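Local coordinates for protein cytochrome P450 (Zobellia galactanivorans, PDB 6G5O) that belongs to the cytochrome P450 family of haem-binding proteins and holds an iron protoporphyrin IX inside its mainly helical fold, at residues S108-E113 with Q131-T136; K40-Y45 with L293-A298; V194-E199 with L205-V210. All blocks are in the same frame, centred on the assembly; numbering follows the deposited sequence.

Contact 1. Residues S108-E113 with Q131-T136; sequences SEIVEE and QSRALT
The backbone oxygen of Arg-133 is gripped by three donors. Thr-136 N and Thr-136 OG1 reach Arg-133 O from one turn further along the helix, the hydroxyl at a short 2.5 Å in the carbonyl plane, and Gln-106 NE2 supplies the third bond from helix 97-117. The side chain of Arg-133 runs the other way, out to residues 108-113. Its CG stands opposite the carbonyl carbon (chi1 -69°) and the chain is stretched from CG to NE, which lets it bridge the gap between two helix segments whose axes are 12.1 Å apart. NH1 arrives beside Ile-110, 4.0 Å from Ile-110 CD1, the arginine tip and the isoleucine chain meeting at a slant. Glu-109 and Glu-113, one helical turn apart, both bring negative charge near the guanidinium. Glu-113 OE1 lies at the edge of the guanidinium, near its plane, but 4.5 Å from Arg-133 NH1, too long for a salt bridge; Glu-109 OE1 is 4.9 Å from the same nitrogen. Any attraction is therefore probably diffuse and long-range. Phe-143 also touches the arginine, while helix 333-350 packs against both segments through Val-111 and Ala-134. The two segments run nearly antiparallel, at 159°, as expected for helices D and E in the four-helix bundle of the P450 fold.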
loop_
_atom_site.group_PDB
_atom_site.type_symbol
_atom_site.label_atom_id
_atom_site.label_comp_id
_atom_site.label_asym_id
_atom_site.label_seq_id
_atom_site.Cartn_x
_atom_site.Cartn_y
_atom_site.Cartn_z
ATOM N N SER A 108 -6.698 12.455 -15.759
ATOM C CA SER A 108 -7.487 12.803 -16.909
ATOM C C SER A 108 -6.772 12.424 -18.235
ATOM O O SER A 108 -7.325 11.682 -19.059
ATOM C CB SER A 108 -7.774 14.304 -16.862
ATOM O OG SER A 108 -8.615 14.656 -17.935
ATOM N N GLU A 109 -5.522 12.880 -18.386
ATOM C CA GLU A 109 -4.680 12.545 -19.545
ATOM C C GLU A 109 -4.574 11.042 -19.841
ATOM O O GLU A 109 -4.793 10.602 -20.980
ATOM C CB GLU A 109 -3.274 13.133 -19.395
ATOM C CG GLU A 109 -2.148 12.198 -19.889
ATOM C CD GLU A 109 -1.077 12.879 -20.735
ATOM O OE1 GLU A 109 -0.299 13.689 -20.173
ATOM O OE2 GLU A 109 -1.020 12.570 -21.959
ATOM N N ILE A 110 -4.225 10.254 -18.823
ATOM C CA ILE A 110 -4.063 8.803 -19.008
ATOM C C ILE A 110 -5.410 8.108 -19.317
ATOM O O ILE A 110 -5.459 7.146 -20.093
ATOM C CB ILE A 110 -3.300 8.149 -17.828
ATOM C CG1 ILE A 110 -2.932 6.696 -18.110
ATOM C CG2 ILE A 110 -4.136 8.104 -16.570
ATOM C CD1 ILE A 110 -1.970 6.491 -19.253
ATOM N N VAL A 111 -6.500 8.588 -18.728
ATOM C CA VAL A 111 -7.802 8.035 -19.077
ATOM C C VAL A 111 -8.167 8.363 -20.552
ATOM O O VAL A 111 -8.613 7.474 -21.264
ATOM C CB VAL A 111 -8.907 8.462 -18.080
ATOM C CG1 VAL A 111 -10.285 8.103 -18.594
ATOM C CG2 VAL A 111 -8.685 7.791 -16.724
ATOM N N GLU A 112 -7.944 9.600 -20.991
ATOM C CA GLU A 112 -8.265 10.031 -22.379
ATOM C C GLU A 112 -7.462 9.259 -23.418
ATOM O O GLU A 112 -8.036 8.757 -24.357
ATOM C CB GLU A 112 -8.030 11.530 -22.620
ATOM C CG GLU A 112 -8.778 12.490 -21.700
ATOM C CD GLU A 112 -10.146 12.927 -22.181
ATOM O OE1 GLU A 112 -10.854 12.177 -22.894
ATOM O OE2 GLU A 112 -10.534 14.055 -21.797
ATOM N N GLU A 113 -6.144 9.158 -23.228
ATOM C CA GLU A 113 -5.299 8.314 -24.066
ATOM C C GLU A 113 -5.737 6.823 -24.076
ATOM O O GLU A 113 -5.677 6.139 -25.113
ATOM C CB GLU A 113 -3.824 8.528 -23.691
ATOM C CG GLU A 113 -2.914 7.296 -23.588
ATOM C CD GLU A 113 -1.505 7.650 -23.075
ATOM O OE1 GLU A 113 -1.054 7.134 -22.002
ATOM O OE2 GLU A 113 -0.831 8.467 -23.747
ATOM N N GLN A 131 0.887 5.486 -11.299
ATOM C CA GLN A 131 1.618 5.427 -10.021
ATOM C C GLN A 131 2.948 6.193 -10.064
ATOM O O GLN A 131 3.206 7.049 -9.203
ATOM C CB GLN A 131 1.840 3.965 -9.595
ATOM C CG GLN A 131 2.606 3.757 -8.271
ATOM C CD GLN A 131 4.121 3.634 -8.456
ATOM O OE1 GLN A 131 4.559 3.088 -9.439
ATOM N NE2 GLN A 131 4.911 4.117 -7.484
ATOM N N SER A 132 3.747 5.931 -11.106
ATOM C CA SER A 132 5.027 6.610 -11.336
ATOM C C SER A 132 4.865 8.114 -11.555
ATOM O O SER A 132 5.680 8.939 -11.055
ATOM C CB SER A 132 5.690 6.012 -12.578
ATOM O OG SER A 132 6.031 4.658 -12.350
ATOM N N ARG A 133 3.861 8.502 -12.342
ATOM C CA ARG A 133 3.661 9.918 -12.531
ATOM C C ARG A 133 3.196 10.593 -11.231
ATOM O O ARG A 133 3.667 11.684 -10.876
ATOM C CB ARG A 133 2.701 10.182 -13.683
ATOM C CG ARG A 133 3.311 9.810 -15.015
ATOM C CD ARG A 133 2.317 9.900 -16.156
ATOM N NE ARG A 133 2.890 9.264 -17.343
ATOM C CZ ARG A 133 2.198 8.950 -18.445
ATOM N NH1 ARG A 133 0.877 9.237 -18.555
ATOM N NH2 ARG A 133 2.829 8.334 -19.441
ATOM N N ALA A 134 2.259 9.971 -10.522
ATOM C CA ALA A 134 1.773 10.572 -9.283
ATOM C C ALA A 134 2.908 10.708 -8.258
ATOM O O ALA A 134 2.900 11.610 -7.457
ATOM C CB ALA A 134 0.655 9.757 -8.720
ATOM N N LEU A 135 3.903 9.843 -8.332
ATOM C CA LEU A 135 5.007 9.857 -7.352
ATOM C C LEU A 135 5.942 11.059 -7.538
ATOM O O LEU A 135 6.577 11.495 -6.562
ATOM C CB LEU A 135 5.775 8.555 -7.392
ATOM C CG LEU A 135 6.883 8.341 -6.327
ATOM C CD1 LEU A 135 6.293 8.413 -4.925
ATOM C CD2 LEU A 135 7.646 7.041 -6.521
ATOM N N THR A 136 5.986 11.644 -8.758
ATOM C CA THR A 136 6.771 12.844 -9.012
ATOM C C THR A 136 6.241 14.053 -8.221
ATOM O O THR A 136 7.043 14.958 -7.791
ATOM C CB THR A 136 6.804 13.216 -10.504
ATOM O OG1 THR A 136 5.464 13.448 -10.973
ATOM C CG2 THR A 136 7.443 12.080 -11.322
#

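Contact 2. Residues K40-Y45 with L293-A298. With HEM (protoporphyrin IX containing Fe), chain C.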
loop_
_atom_site.group_PDB
_atom_site.type_symbol
_atom_site.label_atom_id
_atom_site.label_comp_id
_atom_site.label_asym_id
_atom_site.label_seq_id
_atom_site.Cartn_x
_atom_site.Cartn_y
_atom_site.Cartn_z
ATOM N N LYS A 40 -5.146 -4.997 18.815
ATOM C CA LYS A 40 -4.469 -5.018 20.146
ATOM C C LYS A 40 -2.965 -5.243 19.956
ATOM O O LYS A 40 -2.175 -4.569 20.559
ATOM C CB LYS A 40 -5.073 -6.078 21.107
ATOM C CG LYS A 40 -6.427 -5.697 21.708
ATOM N N SER A 41 -2.588 -6.152 19.064
ATOM C CA SER A 41 -1.163 -6.447 18.824
ATOM C C SER A 41 -0.417 -5.321 18.095
ATOM O O SER A 41 0.747 -5.018 18.466
ATOM C CB SER A 41 -0.992 -7.762 18.078
ATOM O OG SER A 41 -1.752 -8.750 18.720
ATOM N N ALA A 42 -1.073 -4.685 17.104
ATOM C CA ALA A 42 -0.487 -3.486 16.462
ATOM C C ALA A 42 -0.218 -2.348 17.438
ATOM O O ALA A 42 0.739 -1.606 17.273
ATOM C CB ALA A 42 -1.386 -2.975 15.336
ATOM N N HIS A 43 -1.094 -2.161 18.410
ATOM C CA HIS A 43 -0.912 -1.132 19.411
ATOM C C HIS A 43 0.187 -1.485 20.450
ATOM O O HIS A 43 0.785 -0.606 21.061
ATOM C CB HIS A 43 -2.242 -0.858 20.099
ATOM C CG HIS A 43 -2.181 0.214 21.141
ATOM N ND1 HIS A 43 -1.988 1.543 20.834
ATOM C CD2 HIS A 43 -2.277 0.151 22.491
ATOM C CE1 HIS A 43 -1.978 2.256 21.948
ATOM N NE2 HIS A 43 -2.142 1.436 22.969
ATOM N N ASN A 44 0.464 -2.767 20.627
ATOM C CA ASN A 44 1.360 -3.215 21.701
ATOM C C ASN A 44 2.759 -3.474 21.128
ATOM O O ASN A 44 3.131 -4.621 20.824
ATOM C CB ASN A 44 0.786 -4.462 22.371
ATOM C CG ASN A 44 1.668 -4.987 23.511
ATOM O OD1 ASN A 44 2.579 -4.304 23.982
ATOM N ND2 ASN A 44 1.410 -6.213 23.925
ATOM N N TYR A 45 3.495 -2.384 20.957
ATOM C CA TYR A 45 4.838 -2.401 20.324
ATOM C C TYR A 45 5.933 -2.971 21.239
ATOM O O TYR A 45 6.966 -3.395 20.754
ATOM C CB TYR A 45 5.262 -0.995 19.872
ATOM C CG TYR A 45 5.431 -0.012 21.016
ATOM C CD1 TYR A 45 6.669 0.115 21.671
ATOM C CD2 TYR A 45 4.359 0.756 21.474
ATOM C CE1 TYR A 45 6.837 0.997 22.707
ATOM C CE2 TYR A 45 4.515 1.642 22.525
ATOM C CZ TYR A 45 5.767 1.744 23.137
ATOM O OH TYR A 45 5.954 2.614 24.184
ATOM N N LEU A 293 0.573 -9.408 11.380
ATOM C CA LEU A 293 -0.690 -8.695 11.468
ATOM C C LEU A 293 -1.327 -8.829 10.096
ATOM O O LEU A 293 -0.889 -8.196 9.162
ATOM C CB LEU A 293 -0.419 -7.257 11.815
ATOM C CG LEU A 293 0.421 -7.051 13.070
ATOM C CD1 LEU A 293 0.865 -5.622 13.318
ATOM C CD2 LEU A 293 -0.364 -7.536 14.261
ATOM N N CYS A 294 -2.287 -9.734 9.946
ATOM C CA CYS A 294 -2.811 -10.010 8.628
ATOM C C CYS A 294 -4.018 -9.085 8.408
ATOM O O CYS A 294 -5.164 -9.446 8.686
ATOM C CB CYS A 294 -3.146 -11.497 8.478
ATOM S SG CYS A 294 -3.787 -11.948 6.859
ATOM N N TRP A 295 -3.728 -7.909 7.877
ATOM C CA TRP A 295 -4.725 -6.881 7.600
ATOM C C TRP A 295 -5.838 -7.427 6.697
ATOM O O TRP A 295 -7.017 -7.113 6.882
ATOM C CB TRP A 295 -4.051 -5.641 6.947
ATOM C CG TRP A 295 -2.697 -5.231 7.525
ATOM C CD1 TRP A 295 -1.480 -5.349 6.909
ATOM C CD2 TRP A 295 -2.437 -4.638 8.806
ATOM N NE1 TRP A 295 -0.466 -4.866 7.742
ATOM C CE2 TRP A 295 -1.031 -4.427 8.901
ATOM C CE3 TRP A 295 -3.244 -4.261 9.875
ATOM C CZ2 TRP A 295 -0.425 -3.869 10.021
ATOM C CZ3 TRP A 295 -2.645 -3.693 11.016
ATOM C CH2 TRP A 295 -1.238 -3.508 11.087
ATOM N N ALA A 296 -5.487 -8.248 5.718
ATOM C CA ALA A 296 -6.488 -8.758 4.767
ATOM C C ALA A 296 -7.548 -9.670 5.431
ATOM O O ALA A 296 -8.713 -9.582 5.096
ATOM C CB ALA A 296 -5.833 -9.472 3.616
ATOM N N SER A 297 -7.139 -10.513 6.381
ATOM C CA SER A 297 -8.081 -11.298 7.184
ATOM C C SER A 297 -8.898 -10.451 8.166
ATOM O O SER A 297 -10.103 -10.639 8.282
ATOM C CB SER A 297 -7.321 -12.367 7.968
ATOM O OG SER A 297 -8.162 -13.098 8.828
ATOM N N ALA A 298 -8.251 -9.506 8.849
ATOM C CA ALA A 298 -8.938 -8.657 9.799
ATOM C C ALA A 298 -10.056 -7.874 9.092
ATOM O O ALA A 298 -11.086 -7.660 9.672
ATOM C CB ALA A 298 -7.970 -7.721 10.496
HETATM C CHA HEM C . 2.836 1.816 6.385
HETATM C CHB HEM C . -0.588 -0.027 3.520
HETATM C CHC HEM C . 0.497 3.186 0.101
HETATM C CHD HEM C . 4.278 4.599 2.675
HETATM C C1A HEM C . 1.793 1.057 5.903
HETATM C C2A HEM C . 1.142 0.014 6.623
HETATM C C3A HEM C . 0.202 -0.469 5.825
HETATM C C4A HEM C . 0.238 0.222 4.593
HETATM C CMA HEM C . -0.733 -1.568 6.209
HETATM C CAA HEM C . 1.383 -0.462 8.055
HETATM C CBA HEM C . 2.653 -1.296 8.113
HETATM C CGA HEM C . 2.980 -1.701 9.532
HETATM O O1A HEM C . 4.138 -2.000 9.811
HETATM O O2A HEM C . 2.134 -1.731 10.445
HETATM C C1B HEM C . -0.586 0.693 2.343
HETATM C C2B HEM C . -1.581 0.513 1.360
HETATM C C3B HEM C . -1.282 1.406 0.358
HETATM C C4B HEM C . -0.063 2.140 0.825
HETATM C CMB HEM C . -2.689 -0.496 1.391
HETATM C CAB HEM C . -1.937 1.749 -0.902
HETATM C CBB HEM C . -3.139 1.355 -1.277
HETATM C C1C HEM C . 1.620 3.869 0.489
HETATM C C2C HEM C . 2.322 4.778 -0.301
HETATM C C3C HEM C . 3.439 5.146 0.407
HETATM C C4C HEM C . 3.373 4.458 1.646
HETATM C CMC HEM C . 1.936 5.275 -1.659
HETATM C CAC HEM C . 4.480 6.111 0.028
HETATM C CBC HEM C . 4.571 6.809 -1.100
HETATM C C1D HEM C . 4.131 3.977 3.925
HETATM C C2D HEM C . 5.051 4.253 5.042
HETATM C C3D HEM C . 4.654 3.508 6.087
HETATM C C4D HEM C . 3.517 2.730 5.581
HETATM C CMD HEM C . 6.168 5.240 4.997
HETATM C CAD HEM C . 5.291 3.460 7.463
HETATM C CBD HEM C . 4.609 4.319 8.540
HETATM C CGD HEM C . 5.385 4.247 9.869
HETATM O O1D HEM C . 6.273 3.344 10.061
HETATM O O2D HEM C . 5.183 5.075 10.822
HETATM N NA HEM C . 1.254 1.141 4.629
HETATM N NB HEM C . 0.284 1.639 1.988
HETATM N NC HEM C . 2.268 3.651 1.652
HETATM N ND HEM C . 3.243 3.075 4.313
HETATM FE FE HEM C . 1.826 2.388 3.228
HETATM O O HOH W 1 2.970 0.644 2.385
#
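Helix B of the P450 fold, residues 35-43, meets here the end of strand 290-293 and the short K' helix that follows it, beside the haem. Leu-293 carries its own segment's larger share, with its forked tip. CD1 rests on Ala-42 CB at 4.0 Å, and CD2 on Ser-41 CB at 3.9 Å, so the two branches divide between consecutive residues of the helix. With CG tucked beside the backbone N (chi1 -54°) and chi2 near 180° (172°), the fork reaches the helix. The hydroxyl of Ser-41 stays out of this: its OG bonds to Asp-37 O within its own helix. Trp-295, a residue of the haem pocket, meets Ala-42 at the ring edge, CH2 to CB 4.3 Å and near the ring plane. One face of the indole carries the haem methyl CMA, 3.6 Å above it and offset toward the rim, a CH-pi type of contact; the opposite face carries Leu-293 O. At the start of the K' helix, Cys-294 SG caps Ser-297 N by a weak bond. His-80, Arg-84, Arg-272 and His-328 hydrogen-bond the haem. Across the two segments, by contrast, there is no hydrogen bond: carbon packing alone joins them, and the indole connects this apolar patch to the haem, touching its methyl CMA with a face and bringing Trp-295 CZ2 to 3.4 Å from the propionate oxygen O2A.

Contact 3. Residues V194-E199 with L205-V210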
loop_
_atom_site.group_PDB
_atom_site.type_symbol
_atom_site.label_atom_id
_atom_site.label_comp_id
_atom_site.label_asym_id
_atom_site.label_seq_id
_atom_site.Cartn_x
_atom_site.Cartn_y
_atom_site.Cartn_z
ATOM N N VAL A 194 14.879 18.288 1.138
ATOM C CA VAL A 194 14.152 18.585 2.346
ATOM C C VAL A 194 14.552 17.678 3.522
ATOM O O VAL A 194 14.626 18.140 4.632
ATOM C CB VAL A 194 12.628 18.455 2.145
ATOM C CG1 VAL A 194 11.895 18.652 3.467
ATOM C CG2 VAL A 194 12.141 19.499 1.136
ATOM N N LEU A 195 14.704 16.383 3.284
ATOM C CA LEU A 195 15.067 15.469 4.349
ATOM C C LEU A 195 16.484 15.771 4.885
ATOM O O LEU A 195 16.654 15.846 6.103
ATOM C CB LEU A 195 14.937 14.011 3.905
ATOM C CG LEU A 195 13.499 13.502 3.683
ATOM C CD1 LEU A 195 13.541 12.073 3.212
ATOM C CD2 LEU A 195 12.682 13.576 4.955
ATOM N N LEU A 196 17.427 16.040 3.977
ATOM C CA LEU A 196 18.807 16.360 4.359
ATOM C C LEU A 196 18.920 17.630 5.181
ATOM O O LEU A 196 19.839 17.768 5.964
ATOM C CB LEU A 196 19.722 16.467 3.128
ATOM C CG LEU A 196 19.985 15.124 2.455
ATOM C CD1 LEU A 196 20.448 15.326 1.018
ATOM C CD2 LEU A 196 21.009 14.338 3.254
ATOM N N ASN A 197 17.971 18.540 5.005
ATOM C CA ASN A 197 17.891 19.752 5.793
ATOM C C ASN A 197 16.962 19.643 7.013
ATOM O O ASN A 197 16.839 20.584 7.741
ATOM C CB ASN A 197 17.414 20.881 4.864
ATOM C CG ASN A 197 17.706 22.252 5.399
ATOM O OD1 ASN A 197 18.833 22.549 5.824
ATOM N ND2 ASN A 197 16.699 23.113 5.351
ATOM N N SER A 198 16.306 18.519 7.249
ATOM C CA SER A 198 15.429 18.384 8.411
ATOM C C SER A 198 16.211 17.962 9.660
ATOM O O SER A 198 17.303 17.430 9.562
ATOM C CB SER A 198 14.346 17.347 8.150
ATOM O OG SER A 198 13.725 17.603 6.937
ATOM N N GLU A 199 15.606 18.147 10.828
ATOM C CA GLU A 199 16.322 17.976 12.096
ATOM C C GLU A 199 15.695 16.987 13.038
ATOM O O GLU A 199 14.477 16.992 13.226
ATOM C CB GLU A 199 16.426 19.309 12.813
ATOM C CG GLU A 199 17.051 20.370 11.941
ATOM C CD GLU A 199 17.490 21.580 12.723
ATOM O OE1 GLU A 199 16.837 21.876 13.767
ATOM O OE2 GLU A 199 18.486 22.213 12.274
ATOM N N LEU A 205 19.597 15.280 9.554
ATOM C CA LEU A 205 19.554 13.842 9.267
ATOM C C LEU A 205 20.795 13.500 8.462
ATOM O O LEU A 205 21.244 14.329 7.670
ATOM C CB LEU A 205 18.281 13.453 8.500
ATOM C CG LEU A 205 16.917 13.635 9.181
ATOM C CD1 LEU A 205 15.752 13.220 8.302
ATOM C CD2 LEU A 205 16.863 12.871 10.485
ATOM N N THR A 206 21.372 12.324 8.712
ATOM C CA THR A 206 22.450 11.804 7.894
ATOM C C THR A 206 21.905 11.205 6.599
ATOM O O THR A 206 20.721 10.925 6.470
ATOM C CB THR A 206 23.163 10.632 8.583
ATOM O OG1 THR A 206 22.216 9.578 8.774
ATOM C CG2 THR A 206 23.776 11.046 9.952
ATOM N N LYS A 207 22.815 10.943 5.670
ATOM C CA LYS A 207 22.476 10.335 4.415
ATOM C C LYS A 207 21.881 8.955 4.580
ATOM O O LYS A 207 20.975 8.594 3.802
ATOM C CB LYS A 207 23.693 10.257 3.525
ATOM C CG LYS A 207 24.230 11.599 3.111
ATOM C CD LYS A 207 25.359 11.375 2.115
ATOM C CE LYS A 207 26.044 12.686 1.742
ATOM N NZ LYS A 207 26.713 12.490 0.420
ATOM N N GLU A 208 22.396 8.198 5.567
ATOM C CA GLU A 208 21.871 6.887 5.911
ATOM C C GLU A 208 20.420 6.945 6.392
ATOM O O GLU A 208 19.621 6.033 6.073
ATOM C CB GLU A 208 22.742 6.200 6.982
ATOM C CG GLU A 208 22.308 4.797 7.461
ATOM C CD GLU A 208 22.530 3.655 6.430
ATOM O OE1 GLU A 208 22.879 3.927 5.249
ATOM O OE2 GLU A 208 22.365 2.459 6.808
ATOM N N GLU A 209 20.090 7.957 7.187
ATOM C CA GLU A 209 18.707 8.138 7.631
ATOM C C GLU A 209 17.817 8.528 6.449
ATOM O O GLU A 209 16.739 8.024 6.332
ATOM C CB GLU A 209 18.613 9.169 8.744
ATOM C CG GLU A 209 19.067 8.605 10.089
ATOM C CD GLU A 209 19.395 9.699 11.079
ATOM O OE1 GLU A 209 20.164 10.588 10.693
ATOM O OE2 GLU A 209 18.849 9.718 12.208
ATOM N N VAL A 210 18.292 9.385 5.567
ATOM C CA VAL A 210 17.504 9.818 4.416
ATOM C C VAL A 210 17.241 8.614 3.545
ATOM O O VAL A 210 16.138 8.446 3.055
ATOM C CB VAL A 210 18.213 10.974 3.656
ATOM C CG1 VAL A 210 17.505 11.344 2.335
ATOM C CG2 VAL A 210 18.253 12.190 4.553
#
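A chi1 of -70° in both Leu-195 and Leu-196 swings their branches to where they meet Val-210, whose chi1 of 173° sets CG1 and CG2 against them. The site is the junction of helix H of the P450 fold with the long helix after it, where residues 199-204 form a small hairpin between helix 191-196 and helix 207-220. Val-210 CG2 sits between the two leucines, 3.8 Å from Leu-195 CB and 3.7 Å from Leu-196 CD2; the side chains of Leu-196 and Val-210 cross at about a right angle. The hairpin is tied at its base by Leu-205 N, which donates to Ser-198 O at 3.1 Å. Helix 207-220 then starts with a capping box: Thr-206 N bonds to Glu-209 OE1 at 2.9 Å, Thr-206 OG1 gives OE1 a second bond, and Glu-209 N returns one to Thr-206 OG1 at 3.1 Å. The carboxylate is held further by Arg-203 and Tyr-83, which should limit its rotation. Lys-207 lays its CG near Leu-196 CD2 and carries its amine on to Asp-181. Just past the end of helix 191-196, Ser-198 OG turns back to Val-194 O, a short 2.5 Å bond. Leu-205 is wedged against the same helix end, its CD1 3.5 Å from Leu-195 O.

Contact 2 is the fully buried one, its touching side chains all apolar at the point of meeting and backed by the haem. Contacts 1 and 3 are partly buried and lie farther from the chain's centre. Contact 1 is thin and charged, an arginine reaching between two distant helices, whereas contact 3 is a close local turn with a capping box and a leucine-valine cluster. They share no segment, but helix 207-220 of contact 3 belongs to the same helical part of the P450 fold as the helices of contact 1. Contact 2 joins chain regions 248 residues apart and encloses both others in its loop; its centre is 33 Å from that of contact 1.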